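Local coordinates for alpha-actinin-like protein 1 (Schizosaccharomyces pombe, PDB 5BVR) that binds actin filaments through its tandem calponin-homology domains and takes part in actin-ring formation and organisation, cytokinesis and septation, at residues Thr89-Pro93 and Ala94-Asp98; Gly99-Lys102 and Leu103-Leu107. All blocks are in the same frame, centred on the assembly; numbering follows the deposited sequence.

Interaction 1: Thr89-Pro93 and Ala94-Asp98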
loop_
_atom_site.group_PDB
_atom_site.type_symbol
_atom_site.label_atom_id
_atom_site.label_comp_id
_atom_site.label_asym_id
_atom_site.label_seq_id
_atom_site.Cartn_x
_atom_site.Cartn_y
_atom_site.Cartn_z
ATOM N N THR A 89 3.751 -14.475 13.053
ATOM C CA THR A 89 3.644 -15.898 12.815
ATOM C C THR A 89 4.814 -16.389 11.977
ATOM O O THR A 89 4.959 -16.023 10.810
ATOM C CB THR A 89 2.305 -16.250 12.112
ATOM O OG1 THR A 89 2.322 -17.620 11.695
ATOM C CG2 THR A 89 2.051 -15.356 10.888
ATOM N N ASN A 90 5.660 -17.203 12.595
ATOM C CA ASN A 90 6.716 -17.896 11.874
ATOM C C ASN A 90 7.745 -16.954 11.233
ATOM O O ASN A 90 8.256 -17.237 10.155
ATOM C CB ASN A 90 6.114 -18.830 10.805
ATOM C CG ASN A 90 5.487 -20.082 11.400
ATOM O OD1 ASN A 90 5.156 -20.130 12.587
ATOM N ND2 ASN A 90 5.327 -21.108 10.569
ATOM N N ILE A 91 8.051 -15.840 11.893
ATOM C CA ILE A 91 9.170 -15.005 11.461
ATOM C C ILE A 91 10.078 -14.675 12.642
ATOM O O ILE A 91 9.611 -14.349 13.730
ATOM C CB ILE A 91 8.709 -13.710 10.744
ATOM C CG1 ILE A 91 9.887 -13.068 10.008
ATOM C CG2 ILE A 91 8.036 -12.754 11.714
ATOM C CD1 ILE A 91 9.486 -12.011 9.001
ATOM N N GLY A 92 11.383 -14.766 12.425
ATOM C CA GLY A 92 12.341 -14.407 13.452
ATOM C C GLY A 92 13.382 -13.519 12.817
ATOM O O GLY A 92 13.394 -13.350 11.611
ATOM N N PRO A 93 14.259 -12.936 13.632
ATOM C CA PRO A 93 15.224 -11.958 13.113
ATOM C C PRO A 93 16.096 -12.466 11.965
ATOM O O PRO A 93 16.371 -11.704 11.042
ATOM C CB PRO A 93 16.065 -11.625 14.344
ATOM C CG PRO A 93 15.098 -11.788 15.458
ATOM C CD PRO A 93 14.286 -13.001 15.104
ATOM N N ALA A 94 16.544 -13.716 12.037
ATOM C CA ALA A 94 17.423 -14.241 11.005
ATOM C C ALA A 94 16.706 -14.333 9.658
ATOM O O ALA A 94 17.349 -14.225 8.604
ATOM C CB ALA A 94 17.998 -15.608 11.412
ATOM N N ASP A 95 15.383 -14.492 9.673
ATOM C CA ASP A 95 14.639 -14.545 8.418
ATOM C C ASP A 95 14.764 -13.232 7.657
ATOM O O ASP A 95 14.755 -13.198 6.416
ATOM C CB ASP A 95 13.170 -14.850 8.682
ATOM C CG ASP A 95 12.957 -16.221 9.299
ATOM O OD1 ASP A 95 13.565 -17.205 8.798
ATOM O OD2 ASP A 95 12.189 -16.316 10.277
ATOM N N ILE A 96 14.848 -12.130 8.400
ATOM C CA ILE A 96 15.000 -10.818 7.796
ATOM C C ILE A 96 16.465 -10.554 7.445
ATOM O O ILE A 96 16.772 -10.130 6.334
ATOM C CB ILE A 96 14.392 -9.709 8.692
ATOM C CG1 ILE A 96 12.885 -9.971 8.877
ATOM C CG2 ILE A 96 14.626 -8.352 8.090
ATOM C CD1 ILE A 96 12.240 -9.151 9.954
ATOM N N VAL A 97 17.366 -10.816 8.394
ATOM C CA VAL A 97 18.797 -10.622 8.158
ATOM C C VAL A 97 19.252 -11.400 6.919
ATOM O O VAL A 97 20.034 -10.878 6.124
ATOM C CB VAL A 97 19.638 -10.993 9.400
ATOM C CG1 VAL A 97 21.156 -10.954 9.097
ATOM C CG2 VAL A 97 19.279 -10.070 10.554
ATOM N N ASP A 98 18.709 -12.608 6.727
ATOM C CA ASP A 98 19.098 -13.472 5.608
ATOM C C ASP A 98 18.203 -13.373 4.380
ATOM O O ASP A 98 18.366 -14.151 3.432
ATOM C CB ASP A 98 19.184 -14.910 6.099
ATOM C CG ASP A 98 20.319 -15.116 7.086
ATOM O OD1 ASP A 98 21.320 -14.381 6.993
ATOM O OD2 ASP A 98 20.176 -16.021 7.914
#
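The carboxylate of Asp95 reaches back along the chain to Gly92, where OD2 accepts the backbone N-H of Gly92 at 2.8 Å. Gly92 N approaches OD2 from the anti side, 20° out of the carboxylate plane, and the bond bends only modestly (N-H...O 156°). What brings the acid there is its first torsion: CG stands beside its own backbone N and opposite the carbonyl carbon, chi1 -64°, which swings the carboxylate back alongside Gly92. A weak return bond from Asp95 N to Gly92 O, 3.0 Å, closes the turn, so Gly92 is bound through both its N and its O. Ile91 runs slantwise past Asp95, with CG1 4.0 Å from Asp95 CB. Beyond that point its CD1 approaches Ile96, lying 4.0 Å from Ile96 CG1. Pro93 O then starts the helical ladder with a nearly straight bond to Val97 N (3.0 Å) in the carbonyl plane. The contact thus forms the start of short helix 93-97 in the first calponin-homology domain, within the actin-binding region. Ile96 packs on Val74 and Leu78 of helix 67-83, while Ile91 and Asp95 lean on Leu103 of helix 101-117.

Interaction 2: Gly99-Lys102 and Leu103-Leu107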
loop_
_atom_site.group_PDB
_atom_site.type_symbol
_atom_site.label_atom_id
_atom_site.label_comp_id
_atom_site.label_asym_id
_atom_site.label_seq_id
_atom_site.Cartn_x
_atom_site.Cartn_y
_atom_site.Cartn_z
ATOM N N GLY A 99 17.277 -12.416 4.377
ATOM C CA GLY A 99 16.566 -12.079 3.155
ATOM C C GLY A 99 15.550 -13.085 2.667
ATOM O O GLY A 99 15.457 -13.326 1.461
ATOM N N ASN A 100 14.792 -13.677 3.576
ATOM C CA ASN A 100 13.679 -14.532 3.192
ATOM C C ASN A 100 12.564 -13.643 2.626
ATOM O O ASN A 100 11.785 -13.057 3.377
ATOM C CB ASN A 100 13.182 -15.336 4.390
ATOM C CG ASN A 100 12.143 -16.379 4.006
ATOM O OD1 ASN A 100 11.233 -16.125 3.207
ATOM N ND2 ASN A 100 12.298 -17.581 4.557
ATOM N N LEU A 101 12.508 -13.525 1.302
ATOM C CA LEU A 101 11.579 -12.599 0.654
ATOM C C LEU A 101 10.121 -12.923 0.984
ATOM O O LEU A 101 9.329 -12.017 1.250
ATOM C CB LEU A 101 11.816 -12.560 -0.857
ATOM C CG LEU A 101 10.920 -11.554 -1.583
ATOM C CD1 LEU A 101 11.167 -10.106 -1.154
ATOM C CD2 LEU A 101 11.155 -11.730 -3.061
ATOM N N LYS A 102 9.736 -14.194 0.992
ATOM C CA LYS A 102 8.354 -14.545 1.308
ATOM C C LYS A 102 7.948 -14.009 2.678
ATOM O O LYS A 102 6.882 -13.397 2.841
ATOM C CB LYS A 102 8.167 -16.059 1.283
ATOM C CG LYS A 102 6.735 -16.500 1.546
ATOM C CD LYS A 102 6.673 -18.000 1.760
ATOM C CE LYS A 102 5.261 -18.461 2.034
ATOM N NZ LYS A 102 4.395 -18.276 0.841
ATOM N N LEU A 103 8.815 -14.217 3.664
ATOM C CA LEU A 103 8.481 -13.804 5.023
ATOM C C LEU A 103 8.551 -12.295 5.150
ATOM O O LEU A 103 7.747 -11.701 5.847
ATOM C CB LEU A 103 9.392 -14.494 6.035
ATOM C CG LEU A 103 9.226 -16.014 6.103
ATOM C CD1 LEU A 103 10.157 -16.595 7.166
ATOM C CD2 LEU A 103 7.796 -16.399 6.409
ATOM N N ILE A 104 9.466 -11.670 4.430
ATOM C CA ILE A 104 9.567 -10.220 4.418
ATOM C C ILE A 104 8.300 -9.580 3.836
ATOM O O ILE A 104 7.766 -8.643 4.416
ATOM C CB ILE A 104 10.833 -9.767 3.672
ATOM C CG1 ILE A 104 12.073 -10.029 4.552
ATOM C CG2 ILE A 104 10.745 -8.284 3.335
ATOM C CD1 ILE A 104 13.381 -9.924 3.810
ATOM N N LEU A 105 7.803 -10.105 2.714
ATOM C CA LEU A 105 6.581 -9.554 2.116
ATOM C C LEU A 105 5.414 -9.752 3.047
ATOM O O LEU A 105 4.551 -8.863 3.137
ATOM C CB LEU A 105 6.292 -10.167 0.754
ATOM C CG LEU A 105 7.315 -9.797 -0.324
ATOM C CD1 LEU A 105 6.948 -10.488 -1.623
ATOM C CD2 LEU A 105 7.460 -8.280 -0.528
ATOM N N GLY A 106 5.351 -10.903 3.718
ATOM C CA GLY A 106 4.338 -11.164 4.734
ATOM C C GLY A 106 4.338 -10.140 5.856
ATOM O O GLY A 106 3.295 -9.667 6.297
ATOM N N LEU A 107 5.530 -9.812 6.325
ATOM C CA LEU A 107 5.663 -8.851 7.384
ATOM C C LEU A 107 5.219 -7.466 6.928
ATOM O O LEU A 107 4.496 -6.784 7.646
ATOM C CB LEU A 107 7.101 -8.805 7.871
ATOM C CG LEU A 107 7.372 -7.880 9.059
ATOM C CD1 LEU A 107 6.553 -8.278 10.265
ATOM C CD2 LEU A 107 8.850 -7.890 9.379
#
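Asn100 and Leu103 meet in an N-cap, with the amide oxygen of Asn100 accepting the backbone N-H of Leu103 at the start of helix 101-117 in the first calponin-homology domain. OD1 lies 3.1 Å from Leu103 N, and the N-H points well at it (163°), although the donor stands 48° above the carbonyl plane of the amide. With CG anti to Asn100 N (chi1 -172°) and beside the carbonyl carbon, OD1 can reach Leu103 N in the first turn. Gly99, with positive phi, is the C-prime residue of the Schellman motif that ends the preceding helix.

Leu103 can be traced outward from its backbone, its side chain lying over one face of the amide, the face from which Leu103 N also approaches. CB sits 3.7 Å from Asn100 OD1. CG sits over the C-O bond, 3.5 Å from Asn100 OD1, and CD1 over the nitrogen, 3.5 Å from Asn100 ND2. The capping group thus packs against the residue whose N-H it binds.

On another side of the helix, Leu101 and Leu105 pair one turn apart, crossing at a slant with Leu101 CD1 4.0 Å from Leu105 CG; both face helix 11-25, where Leu101 touches Asn13 and Leu105 touches Gln12 and Phe16. Ile104 instead packs on Leu39. Its CG1 approaches the carbonyl oxygen of Asn100 to 3.3 Å, the same oxygen that accepts the backbone N-H of Ile104 at 2.9 Å.

From the N terminus, the chain runs from helix 67-83 through a loop whose end, at 89-92, interaction 1 folds onto the start of helix 93-97. Interaction 2 follows in series at the start of helix 101-117; the two neither nest nor cross, and their centres lie about 8 Å apart. Between the helices, Asn100 N probably donates to Asp95 O at 2.9 Å. Asp95 CG also packs 3.5 Å from Leu103 CD1, and Ile91 CD1 lies 3.6 Å from Leu103 O. Leu103 thus joins the 89-92 loop, helix 93-97 and the start of helix 101-117, while Ile96 and Leu107 seat the two helices against helix 67-83.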